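Local structure of glycoside Hydrolase (Bacteroides plebeius, 5T3B) at residues S157-F161 / M465-W470; L218-D222 / D276-A281; K342-I348 / W376-A380; Y362-W366 / A405-V409. The protein probably hydrolyses glycosidic bonds of agar-type polysaccharides, as a family 50 glycoside hydrolase from a subfamily enriched in Bacteroidetes of the human gut. One frame throughout, in Å; residues are numbered along the deposited sequence.

Interaction 1: residues S157-F161 / M465-W470; sequences SEIGF and MSDINW
E158 and I159 meet N469 and W470 beside a Schellman motif, which at G160 closes helix 145-158. That turn leaves the carbonyls of E158 and I159 pointing at helix 459-469, and two side-chain N-H groups take them. The indole of W470 approaches edge-on: NE1 gives its proton to E158 O at 2.9 Å. The oxygen lies almost in the ring plane, but NE1 stands about 42° above the carbonyl plane. The same oxygen also accepts from a water that bridges to S466 OG, whose own stronger partner is T462 O. A phenylalanine in place of W470 would lack the N-H, and E158 O would probably be left with the water as its remaining partner here.

N469 does two jobs. With CG anti to the carbonyl carbon (chi1 -69°), its amide reaches ND2 to I159 O at 3.0 Å, while Y419 OH binds OD1. ND2 also sits 3.3 Å above the centre of the F161 ring, the amide plane nearly perpendicular to it, so the amide stands on edge over the aromatic face, its nitrogen nearest the ring. G160 suits its place because a side chain there would run into N469 CB, and its positive phi favours glycine. At the edge of the F161 ring comes M465, a Met-aromatic contact with SD 3.7 Å from F161 CE2.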
loop_
_atom_site.group_PDB
_atom_site.type_symbol
_atom_site.label_atom_id
_atom_site.label_comp_id
_atom_site.label_asym_id
_atom_site.label_seq_id
_atom_site.Cartn_x
_atom_site.Cartn_y
_atom_site.Cartn_z
ATOM N N SER A 157 13.682 -12.496 -1.249
ATOM C CA SER A 157 14.684 -12.004 -0.341
ATOM C C SER A 157 15.968 -11.541 -0.987
ATOM O O SER A 157 16.599 -10.585 -0.540
ATOM C CB SER A 157 14.990 -13.045 0.766
ATOM O OG SER A 157 15.702 -14.122 0.240
ATOM N N GLU A 158 16.344 -12.219 -2.033
ATOM C CA GLU A 158 17.570 -11.844 -2.759
ATOM C C GLU A 158 17.477 -10.480 -3.413
ATOM O O GLU A 158 18.523 -9.863 -3.682
ATOM C CB GLU A 158 17.904 -12.913 -3.827
ATOM C CG GLU A 158 18.356 -14.213 -3.197
ATOM C CD GLU A 158 18.331 -15.394 -4.199
ATOM O OE1 GLU A 158 17.728 -15.259 -5.333
ATOM O OE2 GLU A 158 18.880 -16.447 -3.857
ATOM N N ILE A 159 16.245 -10.028 -3.702
ATOM C CA ILE A 159 15.957 -8.742 -4.327
ATOM C C ILE A 159 15.550 -7.732 -3.210
ATOM O O ILE A 159 15.265 -6.583 -3.489
ATOM C CB ILE A 159 14.768 -8.902 -5.388
ATOM C CG1 ILE A 159 15.178 -9.883 -6.522
ATOM C CG2 ILE A 159 14.304 -7.541 -6.042
ATOM C CD1 ILE A 159 13.908 -10.406 -7.223
ATOM N N GLY A 160 15.579 -8.147 -1.948
ATOM C CA GLY A 160 15.220 -7.280 -0.817
ATOM C C GLY A 160 13.741 -7.049 -0.616
ATOM O O GLY A 160 13.378 -6.064 0.042
ATOM N N PHE A 161 12.908 -7.985 -1.083
ATOM C CA PHE A 161 11.486 -8.012 -0.739
ATOM C C PHE A 161 11.272 -9.119 0.285
ATOM O O PHE A 161 11.746 -10.231 0.099
ATOM C CB PHE A 161 10.619 -8.295 -1.977
ATOM C CG PHE A 161 10.531 -7.179 -2.972
ATOM C CD1 PHE A 161 9.736 -6.047 -2.736
ATOM C CD2 PHE A 161 11.217 -7.225 -4.166
ATOM C CE1 PHE A 161 9.629 -5.054 -3.684
ATOM C CE2 PHE A 161 11.080 -6.262 -5.120
ATOM C CZ PHE A 161 10.294 -5.149 -4.877
ATOM N N MET A 465 15.576 -2.661 -8.661
ATOM C CA MET A 465 14.865 -2.830 -7.395
ATOM C C MET A 465 15.801 -3.231 -6.279
ATOM O O MET A 465 15.739 -2.697 -5.175
ATOM C CB MET A 465 13.762 -3.886 -7.494
ATOM C CG MET A 465 12.627 -3.492 -8.394
ATOM S SD MET A 465 11.538 -4.960 -8.573
ATOM C CE MET A 465 9.941 -4.230 -8.744
ATOM N N SER A 466 16.701 -4.186 -6.583
ATOM C CA SER A 466 17.644 -4.735 -5.586
ATOM C C SER A 466 18.516 -3.610 -5.062
ATOM O O SER A 466 18.798 -3.523 -3.854
ATOM C CB SER A 466 18.535 -5.811 -6.232
ATOM O OG SER A 466 17.807 -6.947 -6.641
ATOM N N ASP A 467 19.033 -2.751 -5.969
ATOM C CA ASP A 467 19.961 -1.729 -5.560
ATOM C C ASP A 467 19.331 -0.790 -4.506
ATOM O O ASP A 467 19.976 -0.393 -3.537
ATOM C CB ASP A 467 20.467 -0.931 -6.766
ATOM C CG ASP A 467 21.386 -1.757 -7.652
ATOM O OD1 ASP A 467 22.053 -2.726 -7.167
ATOM O OD2 ASP A 467 21.447 -1.347 -8.832
ATOM N N ILE A 468 18.038 -0.466 -4.696
ATOM C CA ILE A 468 17.314 0.276 -3.656
ATOM C C ILE A 468 17.056 -0.570 -2.403
ATOM O O ILE A 468 17.366 -0.188 -1.275
ATOM C CB ILE A 468 15.983 0.851 -4.191
ATOM C CG1 ILE A 468 16.227 1.885 -5.273
ATOM C CG2 ILE A 468 15.058 1.321 -3.055
ATOM C CD1 ILE A 468 16.629 3.225 -4.711
ATOM N N ASN A 469 16.441 -1.714 -2.635
ATOM C CA ASN A 469 15.884 -2.491 -1.532
ATOM C C ASN A 469 16.955 -2.953 -0.573
ATOM O O ASN A 469 16.751 -2.998 0.640
ATOM C CB ASN A 469 15.133 -3.701 -2.045
ATOM C CG ASN A 469 13.869 -3.330 -2.758
ATOM O OD1 ASN A 469 13.388 -2.217 -2.755
ATOM N ND2 ASN A 469 13.280 -4.364 -3.374
ATOM N N TRP A 470 18.130 -3.290 -1.120
ATOM C CA TRP A 470 19.240 -3.709 -0.249
ATOM C C TRP A 470 19.765 -2.568 0.630
ATOM O O TRP A 470 20.410 -2.802 1.635
ATOM C CB TRP A 470 20.426 -4.142 -1.090
ATOM C CG TRP A 470 20.264 -5.376 -1.903
ATOM C CD1 TRP A 470 19.331 -6.370 -1.778
ATOM C CD2 TRP A 470 21.114 -5.769 -2.992
ATOM N NE1 TRP A 470 19.576 -7.353 -2.690
ATOM C CE2 TRP A 470 20.651 -7.010 -3.466
ATOM C CE3 TRP A 470 22.216 -5.159 -3.626
ATOM C CZ2 TRP A 470 21.266 -7.662 -4.566
ATOM C CZ3 TRP A 470 22.789 -5.789 -4.709
ATOM C CH2 TRP A 470 22.328 -6.999 -5.169
HETATM O O HOH W 1 19.076 -9.416 -6.767
#

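Interaction 2: residues L218-D222 / D276-A281; sequences LVFYD and DPAYIA
A short 3-10 turn brings F220 against P277 at the N-terminal end of helix 277-288, their CA atoms 5.7 Å apart, and D276 caps that helix. Proline suits the first turn, where no backbone N-H is needed for helix bonding, and its ring methylenes offer C-H groups to an aromatic face. Y221 lies across it at about a right angle, with P277 CD over one face of the phenol as a CH-pi contact, 3.9 Å from the ring centroid; the opposite face is covered by L218 CD2.

D276 has CG anti to the backbone N (chi1 -165°), which turns the carboxylate back over the helix start. There OD1 accepts from A278 N at 2.9 Å, the N-cap bond, and Y221 OH lies 2.6 Å from D276 OD1, a bond that is weak and not settled. The carboxylate is turned nearly perpendicular to the phenol ring. The N-terminal end of the helix would probably stabilise the negative charge of D276.

The CB of F220 is directed toward the helix, and its ring presents a face to A281, small enough to fit flush against a ring. A281 CB lies 3.4 Å from the centroid of the F220 ring, just 10° off its normal, with V219 CG2 over the other face.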
loop_
_atom_site.group_PDB
_atom_site.type_symbol
_atom_site.label_atom_id
_atom_site.label_comp_id
_atom_site.label_asym_id
_atom_site.label_seq_id
_atom_site.Cartn_x
_atom_site.Cartn_y
_atom_site.Cartn_z
ATOM N N LEU A 218 -22.721 2.299 4.458
ATOM C CA LEU A 218 -23.088 1.208 5.340
ATOM C C LEU A 218 -22.633 1.387 6.797
ATOM O O LEU A 218 -23.204 0.804 7.719
ATOM C CB LEU A 218 -22.552 -0.102 4.806
ATOM C CG LEU A 218 -23.185 -0.602 3.532
ATOM C CD1 LEU A 218 -22.364 -1.716 2.910
ATOM C CD2 LEU A 218 -24.628 -1.040 3.728
ATOM N N VAL A 219 -21.655 2.297 7.004
ATOM C CA VAL A 219 -21.217 2.529 8.377
ATOM C C VAL A 219 -22.303 3.200 9.238
ATOM O O VAL A 219 -22.203 3.141 10.455
ATOM C CB VAL A 219 -19.953 3.386 8.446
ATOM C CG1 VAL A 219 -18.820 2.737 7.690
ATOM C CG2 VAL A 219 -20.165 4.816 7.934
ATOM N N PHE A 220 -23.341 3.712 8.613
ATOM C CA PHE A 220 -24.457 4.293 9.353
ATOM C C PHE A 220 -25.567 3.324 9.621
ATOM O O PHE A 220 -26.566 3.689 10.282
ATOM C CB PHE A 220 -25.003 5.492 8.596
ATOM C CG PHE A 220 -23.977 6.583 8.376
ATOM C CD1 PHE A 220 -23.549 7.361 9.446
ATOM C CD2 PHE A 220 -23.425 6.827 7.109
ATOM C CE1 PHE A 220 -22.613 8.340 9.273
ATOM C CE2 PHE A 220 -22.471 7.805 6.956
ATOM C CZ PHE A 220 -22.082 8.571 8.035
ATOM N N TYR A 221 -25.451 2.101 9.091
ATOM C CA TYR A 221 -26.511 1.122 9.253
ATOM C C TYR A 221 -26.439 0.462 10.617
ATOM O O TYR A 221 -25.349 0.317 11.210
ATOM C CB TYR A 221 -26.442 0.083 8.127
ATOM C CG TYR A 221 -26.938 0.530 6.780
ATOM C CD1 TYR A 221 -26.522 1.696 6.181
ATOM C CD2 TYR A 221 -27.874 -0.252 6.103
ATOM C CE1 TYR A 221 -27.011 2.087 4.924
ATOM C CE2 TYR A 221 -28.386 0.134 4.873
ATOM C CZ TYR A 221 -27.946 1.279 4.266
ATOM O OH TYR A 221 -28.413 1.708 3.067
ATOM N N ASP A 222 -27.609 0.016 11.083
ATOM C CA ASP A 222 -27.655 -0.649 12.363
ATOM C C ASP A 222 -26.696 -1.861 12.355
ATOM O O ASP A 222 -26.694 -2.651 11.427
ATOM C CB ASP A 222 -29.055 -1.120 12.678
ATOM C CG ASP A 222 -29.991 0.047 13.146
ATOM O OD1 ASP A 222 -29.600 1.241 13.202
ATOM O OD2 ASP A 222 -31.124 -0.237 13.513
ATOM N N ASP A 276 -33.104 5.412 3.819
ATOM C CA ASP A 276 -31.741 4.868 3.806
ATOM C C ASP A 276 -30.923 5.546 4.915
ATOM O O ASP A 276 -30.811 6.766 4.881
ATOM C CB ASP A 276 -31.127 5.107 2.444
ATOM C CG ASP A 276 -29.872 4.276 2.188
ATOM O OD1 ASP A 276 -28.979 4.239 3.070
ATOM O OD2 ASP A 276 -29.795 3.690 1.062
ATOM N N PRO A 277 -30.299 4.764 5.842
ATOM C CA PRO A 277 -29.444 5.385 6.856
ATOM C C PRO A 277 -28.367 6.334 6.288
ATOM O O PRO A 277 -27.987 7.310 6.964
ATOM C CB PRO A 277 -28.852 4.208 7.616
ATOM C CG PRO A 277 -29.982 3.170 7.502
ATOM C CD PRO A 277 -30.420 3.323 6.075
ATOM N N ALA A 278 -27.853 6.037 5.094
ATOM C CA ALA A 278 -26.860 6.920 4.466
ATOM C C ALA A 278 -27.454 8.279 4.108
ATOM O O ALA A 278 -26.789 9.295 4.353
ATOM C CB ALA A 278 -26.262 6.263 3.227
ATOM N N TYR A 279 -28.688 8.292 3.574
ATOM C CA TYR A 279 -29.345 9.543 3.338
ATOM C C TYR A 279 -29.577 10.277 4.667
ATOM O O TYR A 279 -29.304 11.490 4.809
ATOM C CB TYR A 279 -30.697 9.332 2.610
ATOM C CG TYR A 279 -31.440 10.663 2.645
ATOM C CD1 TYR A 279 -31.086 11.692 1.760
ATOM C CD2 TYR A 279 -32.416 10.918 3.602
ATOM C CE1 TYR A 279 -31.651 12.939 1.833
ATOM C CE2 TYR A 279 -32.996 12.172 3.693
ATOM C CZ TYR A 279 -32.623 13.175 2.797
ATOM O OH TYR A 279 -33.179 14.415 2.892
ATOM N N ILE A 280 -30.114 9.532 5.629
ATOM C CA ILE A 280 -30.443 10.128 6.936
ATOM C C ILE A 280 -29.221 10.852 7.554
ATOM O O ILE A 280 -29.276 11.985 8.041
ATOM C CB ILE A 280 -31.078 9.104 7.879
ATOM C CG1 ILE A 280 -32.467 8.634 7.308
ATOM C CG2 ILE A 280 -31.134 9.622 9.326
ATOM C CD1 ILE A 280 -32.997 7.373 7.966
ATOM N N ALA A 281 -28.076 10.157 7.485
ATOM C CA ALA A 281 -26.859 10.681 8.033
ATOM C C ALA A 281 -26.367 11.946 7.310
ATOM O O ALA A 281 -25.920 12.938 7.940
ATOM C CB ALA A 281 -25.740 9.647 8.028
#

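Interaction 3: residues K342-I348 / W376-A380; sequences KYNSYII and WKNQA. With EDO (1,2-ethanediol), chain L.
The first turn of helix 345-354, N-capped by N344, lies against the last turn of helix 370-379, and I348 is the side chain wedged between W376, Q379 and A380. N344 makes the cap itself: OD1 accepts from Y346 N at 2.9 Å. Branched at CB, I348 can fill two directions at once. CG1, anti to the carbonyl carbon (chi1 -59°), carries CD1 over the face of the five-membered ring of W376, a CH-pi contact at 4.2 Å from I348 CD1 to the centroid. CG2 goes the other way, to A380 CB and the CB of Q379. An alanine in place of I348 would probably uncover that face of the indole and open a gap beside A380.

The polar contacts are mostly weaker. W376 NE1 lies 2.9 Å from K342 O, but the N-H is bent away and the bond is weak. A water in the plane of the indole donates to Q379 OE1 at 2.7 Å and makes weaker bonds with Y343 O and W376 NE1. The amide of Q379 lies against S345, with Q379 CD 3.4 Å from S345 CB. Beside it, a 1,2-ethanediol, probably from the crystallisation liquor, takes the N-H of S345 on O2 at 3.0 Å.

Behind this junction W376 meets F385 edge-to-face and touches I360 of strand 358-361, while A380 leans on I358. Elsewhere N344, Y346 and I347 pack against helix 300-324, so the contact sits between that helix and the strand.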
loop_
_atom_site.group_PDB
_atom_site.type_symbol
_atom_site.label_atom_id
_atom_site.label_comp_id
_atom_site.label_asym_id
_atom_site.label_seq_id
_atom_site.Cartn_x
_atom_site.Cartn_y
_atom_site.Cartn_z
ATOM N N LYS A 342 -7.261 10.064 -0.661
ATOM C CA LYS A 342 -5.955 10.170 -0.030
ATOM C C LYS A 342 -5.483 11.612 0.224
ATOM O O LYS A 342 -4.589 11.843 1.005
ATOM C CB LYS A 342 -4.897 9.387 -0.777
ATOM C CG LYS A 342 -4.514 9.997 -2.102
ATOM C CD LYS A 342 -3.388 9.255 -2.837
ATOM C CE LYS A 342 -2.974 9.895 -4.155
ATOM N NZ LYS A 342 -4.030 9.772 -5.163
ATOM N N TYR A 343 -6.093 12.569 -0.490
ATOM C CA TYR A 343 -5.751 13.946 -0.320
ATOM C C TYR A 343 -6.660 14.673 0.639
ATOM O O TYR A 343 -6.462 15.841 0.945
ATOM C CB TYR A 343 -5.769 14.689 -1.692
ATOM C CG TYR A 343 -4.699 14.233 -2.673
ATOM C CD1 TYR A 343 -3.355 14.412 -2.400
ATOM C CD2 TYR A 343 -5.039 13.697 -3.897
ATOM C CE1 TYR A 343 -2.376 14.022 -3.317
ATOM C CE2 TYR A 343 -4.089 13.347 -4.836
ATOM C CZ TYR A 343 -2.756 13.497 -4.553
ATOM O OH TYR A 343 -1.801 13.136 -5.502
ATOM N N ASN A 344 -7.682 13.995 1.133
ATOM C CA ASN A 344 -8.652 14.640 2.041
ATOM C C ASN A 344 -8.142 14.602 3.446
ATOM O O ASN A 344 -8.115 13.539 4.058
ATOM C CB ASN A 344 -9.994 13.910 1.889
ATOM C CG ASN A 344 -11.096 14.457 2.762
ATOM O OD1 ASN A 344 -10.854 15.211 3.678
ATOM N ND2 ASN A 344 -12.317 14.043 2.507
ATOM N N SER A 345 -7.771 15.764 3.993
ATOM C CA SER A 345 -7.195 15.840 5.300
ATOM C C SER A 345 -8.103 15.271 6.369
ATOM O O SER A 345 -7.616 14.802 7.372
ATOM C CB SER A 345 -6.809 17.265 5.664
ATOM O OG SER A 345 -7.916 18.128 5.635
ATOM N N TYR A 346 -9.438 15.378 6.181
ATOM C CA TYR A 346 -10.328 14.834 7.186
ATOM C C TYR A 346 -10.276 13.315 7.265
ATOM O O TYR A 346 -10.450 12.717 8.326
ATOM C CB TYR A 346 -11.778 15.267 6.985
ATOM C CG TYR A 346 -11.999 16.753 7.138
ATOM C CD1 TYR A 346 -12.250 17.292 8.394
ATOM C CD2 TYR A 346 -12.013 17.594 6.060
ATOM C CE1 TYR A 346 -12.494 18.642 8.539
ATOM C CE2 TYR A 346 -12.285 18.942 6.186
ATOM C CZ TYR A 346 -12.496 19.463 7.431
ATOM O OH TYR A 346 -12.736 20.789 7.556
ATOM N N ILE A 347 -10.086 12.676 6.108
ATOM C CA ILE A 347 -9.979 11.210 6.064
ATOM C C ILE A 347 -8.627 10.783 6.659
ATOM O O ILE A 347 -8.552 9.837 7.430
ATOM C CB ILE A 347 -10.149 10.699 4.647
ATOM C CG1 ILE A 347 -11.580 10.913 4.176
ATOM C CG2 ILE A 347 -9.777 9.222 4.524
ATOM C CD1 ILE A 347 -11.836 10.532 2.770
ATOM N N ILE A 348 -7.575 11.493 6.284
ATOM C CA ILE A 348 -6.251 11.200 6.845
ATOM C C ILE A 348 -6.267 11.372 8.370
ATOM O O ILE A 348 -5.652 10.575 9.076
ATOM C CB ILE A 348 -5.140 12.000 6.188
ATOM C CG1 ILE A 348 -5.076 11.720 4.677
ATOM C CG2 ILE A 348 -3.772 11.707 6.786
ATOM C CD1 ILE A 348 -4.660 10.318 4.252
ATOM N N TRP A 376 0.328 14.704 5.418
ATOM C CA TRP A 376 -0.126 13.456 6.015
ATOM C C TRP A 376 0.460 13.250 7.415
ATOM O O TRP A 376 -0.198 12.697 8.292
ATOM C CB TRP A 376 0.160 12.245 5.116
ATOM C CG TRP A 376 -0.598 12.260 3.855
ATOM C CD1 TRP A 376 -1.725 12.943 3.566
ATOM C CD2 TRP A 376 -0.243 11.585 2.622
ATOM N NE1 TRP A 376 -2.116 12.730 2.261
ATOM C CE2 TRP A 376 -1.223 11.883 1.674
ATOM C CE3 TRP A 376 0.789 10.717 2.260
ATOM C CZ2 TRP A 376 -1.175 11.385 0.394
ATOM C CZ3 TRP A 376 0.829 10.215 0.985
ATOM C CH2 TRP A 376 -0.128 10.575 0.041
ATOM N N LYS A 377 1.734 13.600 7.579
ATOM C CA LYS A 377 2.347 13.461 8.869
ATOM C C LYS A 377 1.600 14.245 9.938
ATOM O O LYS A 377 1.319 13.738 11.030
ATOM C CB LYS A 377 3.798 13.881 8.804
ATOM C CG LYS A 377 4.575 13.605 10.079
ATOM C CD LYS A 377 5.929 14.288 10.083
ATOM C CE LYS A 377 6.862 13.738 9.007
ATOM N NZ LYS A 377 8.204 14.428 9.067
ATOM N N ASN A 378 1.284 15.495 9.622
ATOM C CA ASN A 378 0.594 16.358 10.583
ATOM C C ASN A 378 -0.834 15.917 10.779
ATOM O O ASN A 378 -1.345 15.793 11.888
ATOM C CB ASN A 378 0.626 17.789 10.095
ATOM C CG ASN A 378 2.021 18.303 9.934
ATOM O OD1 ASN A 378 2.897 17.921 10.662
ATOM N ND2 ASN A 378 2.223 19.172 8.987
ATOM N N GLN A 379 -1.519 15.675 9.683
ATOM C CA GLN A 379 -2.916 15.303 9.729
ATOM C C GLN A 379 -3.190 14.043 10.543
ATOM O O GLN A 379 -4.165 13.920 11.285
ATOM C CB GLN A 379 -3.514 15.194 8.347
ATOM C CG GLN A 379 -3.523 16.513 7.596
ATOM C CD GLN A 379 -3.523 16.337 6.093
ATOM O OE1 GLN A 379 -3.879 15.278 5.564
ATOM N NE2 GLN A 379 -3.154 17.367 5.409
ATOM N N ALA A 380 -2.299 13.060 10.335
ATOM C CA ALA A 380 -2.434 11.765 10.958
ATOM C C ALA A 380 -1.909 11.745 12.398
ATOM O O ALA A 380 -1.869 10.675 13.007
ATOM C CB ALA A 380 -1.669 10.743 10.173
HETATM C C1 EDO L . -10.052 18.989 3.354
HETATM O O1 EDO L . -9.295 20.050 3.929
HETATM C C2 EDO L . -9.377 18.759 2.040
HETATM O O2 EDO L . -8.139 18.105 2.220
HETATM O O HOH W 2 -4.137 15.111 2.851
#

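Interaction 4: residues Y362-W366 / A405-V409; sequences YYSKW and AGFVV. With EDO (1,2-ethanediol), chain G; EDO (1,2-ethanediol), chain E.
A water bridges S364 and A405: it donates to A405 O at 2.8 Å and accepts from S364 N at 2.9 Å. No direct hydrogen bond joins the two segments, so this water is their polar link. S364 takes a left-handed backbone conformation, and the same water lies over the centre of the F407 ring face.

F407 packs against the 364-366 backbone. Its CG is anti to the carbonyl carbon (chi1 -60°), which points CZ at S364 C, 3.5 Å away, while W366 N stands at the edge of its ring. A phenyl ring suits a place where peptide groups line its rim and a water sits over its face. W366 meets F407 CD2 by an edge, CE3 at 3.9 Å, and its CH2 corner rests near V409 CG1. Y47 stacks on both F407 and W366, and W366 NE1 bonds T60 OG1.

Y363 is packed by A405 CB off the centre of its ring. A 1,2-ethanediol, probably from the crystallisation liquor, lies over one face of that ring, 3.3 Å from Y363 CZ to its C2, and the diol O2 accepts from A405 N. Y363 OH bonds E389 of strand 385-394. A loop leaving strand 358-361 and placed this way is consistent with the strand-to-helix loops of the (beta/alpha)8 barrel of family 50 enzymes.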
loop_
_atom_site.group_PDB
_atom_site.type_symbol
_atom_site.label_atom_id
_atom_site.label_comp_id
_atom_site.label_asym_id
_atom_site.label_seq_id
_atom_site.Cartn_x
_atom_site.Cartn_y
_atom_site.Cartn_z
ATOM N N TYR A 362 -0.729 4.666 -4.578
ATOM C CA TYR A 362 -0.161 5.947 -5.043
ATOM C C TYR A 362 0.050 5.959 -6.536
ATOM O O TYR A 362 1.064 5.486 -7.033
ATOM C CB TYR A 362 1.114 6.298 -4.283
ATOM C CG TYR A 362 1.390 7.802 -4.145
ATOM C CD1 TYR A 362 0.867 8.756 -5.029
ATOM C CD2 TYR A 362 2.181 8.304 -3.111
ATOM C CE1 TYR A 362 1.112 10.124 -4.859
ATOM C CE2 TYR A 362 2.445 9.641 -2.966
ATOM C CZ TYR A 362 1.903 10.549 -3.840
ATOM O OH TYR A 362 2.191 11.883 -3.639
ATOM N N TYR A 363 -0.963 6.445 -7.251
ATOM C CA TYR A 363 -0.997 6.504 -8.691
ATOM C C TYR A 363 -1.089 7.939 -9.188
ATOM O O TYR A 363 -1.401 8.871 -8.492
ATOM C CB TYR A 363 -2.184 5.716 -9.193
ATOM C CG TYR A 363 -2.067 4.216 -8.987
ATOM C CD1 TYR A 363 -1.088 3.508 -9.646
ATOM C CD2 TYR A 363 -2.848 3.541 -8.072
ATOM C CE1 TYR A 363 -0.931 2.173 -9.478
ATOM C CE2 TYR A 363 -2.744 2.167 -7.931
ATOM C CZ TYR A 363 -1.749 1.487 -8.619
ATOM O OH TYR A 363 -1.602 0.129 -8.494
ATOM N N SER A 364 -0.756 8.036 -10.481
ATOM C CA SER A 364 -0.970 9.229 -11.301
ATOM C C SER A 364 -0.003 10.328 -11.074
ATOM O O SER A 364 -0.207 11.455 -11.588
ATOM C CB SER A 364 -2.412 9.714 -11.245
ATOM O OG SER A 364 -3.297 8.630 -11.633
ATOM N N LYS A 365 1.075 10.039 -10.328
ATOM C CA LYS A 365 2.162 10.992 -10.075
ATOM C C LYS A 365 3.484 10.372 -10.419
ATOM O O LYS A 365 3.760 9.200 -10.110
ATOM C CB LYS A 365 2.183 11.464 -8.625
ATOM C CG LYS A 365 0.986 12.304 -8.216
ATOM C CD LYS A 365 0.858 13.676 -8.868
ATOM C CE LYS A 365 -0.531 14.243 -8.588
ATOM N NZ LYS A 365 -1.610 13.467 -9.269
ATOM N N TRP A 366 4.321 11.131 -11.100
ATOM C CA TRP A 366 5.654 10.652 -11.378
ATOM C C TRP A 366 6.482 10.616 -10.092
ATOM O O TRP A 366 7.305 9.708 -9.882
ATOM C CB TRP A 366 6.315 11.503 -12.492
ATOM C CG TRP A 366 7.645 10.970 -12.900
ATOM C CD1 TRP A 366 8.873 11.553 -12.720
ATOM C CD2 TRP A 366 7.880 9.727 -13.576
ATOM N NE1 TRP A 366 9.845 10.762 -13.260
ATOM C CE2 TRP A 366 9.262 9.616 -13.765
ATOM C CE3 TRP A 366 7.046 8.721 -14.043
ATOM C CZ2 TRP A 366 9.827 8.525 -14.432
ATOM C CZ3 TRP A 366 7.608 7.641 -14.646
ATOM C CH2 TRP A 366 8.980 7.559 -14.853
ATOM N N ALA A 405 -3.635 1.965 -13.780
ATOM C CA ALA A 405 -3.200 3.324 -13.730
ATOM C C ALA A 405 -1.694 3.549 -13.789
ATOM O O ALA A 405 -1.249 4.661 -13.933
ATOM C CB ALA A 405 -3.767 3.992 -12.483
ATOM N N GLY A 406 -0.892 2.496 -13.694
ATOM C CA GLY A 406 0.523 2.687 -13.756
ATOM C C GLY A 406 0.968 3.264 -15.087
ATOM O O GLY A 406 0.440 2.852 -16.139
ATOM N N PHE A 407 1.905 4.193 -15.064
ATOM C CA PHE A 407 2.357 4.777 -16.305
ATOM C C PHE A 407 3.139 3.787 -17.174
ATOM O O PHE A 407 3.732 2.840 -16.641
ATOM C CB PHE A 407 3.202 6.006 -16.045
ATOM C CG PHE A 407 2.532 7.133 -15.304
ATOM C CD1 PHE A 407 1.235 7.494 -15.506
ATOM C CD2 PHE A 407 3.296 7.862 -14.449
ATOM C CE1 PHE A 407 0.698 8.638 -14.878
ATOM C CE2 PHE A 407 2.807 8.955 -13.812
ATOM C CZ PHE A 407 1.538 9.372 -14.063
ATOM N N VAL A 408 3.149 4.057 -18.463
ATOM C CA VAL A 408 3.958 3.287 -19.403
ATOM C C VAL A 408 5.309 3.972 -19.640
ATOM O O VAL A 408 5.354 5.173 -19.901
ATOM C CB VAL A 408 3.248 3.167 -20.754
ATOM C CG1 VAL A 408 4.078 2.349 -21.753
ATOM C CG2 VAL A 408 1.865 2.557 -20.578
ATOM N N VAL A 409 6.384 3.198 -19.533
ATOM C CA VAL A 409 7.724 3.635 -19.825
ATOM C C VAL A 409 8.247 2.776 -20.980
ATOM O O VAL A 409 7.586 1.828 -21.401
ATOM C CB VAL A 409 8.651 3.612 -18.604
ATOM C CG1 VAL A 409 8.184 4.603 -17.538
ATOM C CG2 VAL A 409 8.779 2.235 -18.016
HETATM C C1 EDO G . -3.868 -1.082 -10.698
HETATM O O1 EDO G . -3.497 -1.489 -11.903
HETATM C C2 EDO G . -4.009 0.409 -10.745
HETATM O O2 EDO G . -5.052 0.913 -11.631
HETATM C C1 EDO E . -5.677 12.029 -8.151
HETATM O O1 EDO E . -4.408 12.499 -8.669
HETATM C C2 EDO E . -6.093 10.719 -8.851
HETATM O O2 EDO E . -5.231 9.710 -8.232
HETATM O O HOH W 3 0.352 5.832 -11.965
#

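From the N terminus, 157-161 comes first and waits for 465-470 near the C terminus, so interaction 1 closes a loop that encloses all the others. Within it interaction 2 closes early, tying the turn before helix 224-232 to the start of helix 277-288, on the opposite side of the chain's centre and about 32 Å from interaction 1 at the nearest atoms. Then interactions 3 and 4 cross: 342-348, 362-366, 376-380 and 405-409 alternate along the chain. These two touch directly, Y343 OH lying 3.5 Å from K365 CE. Together they bind helices 345-354 and 370-379 and strand 407-409 round the loop that follows strand 358-361.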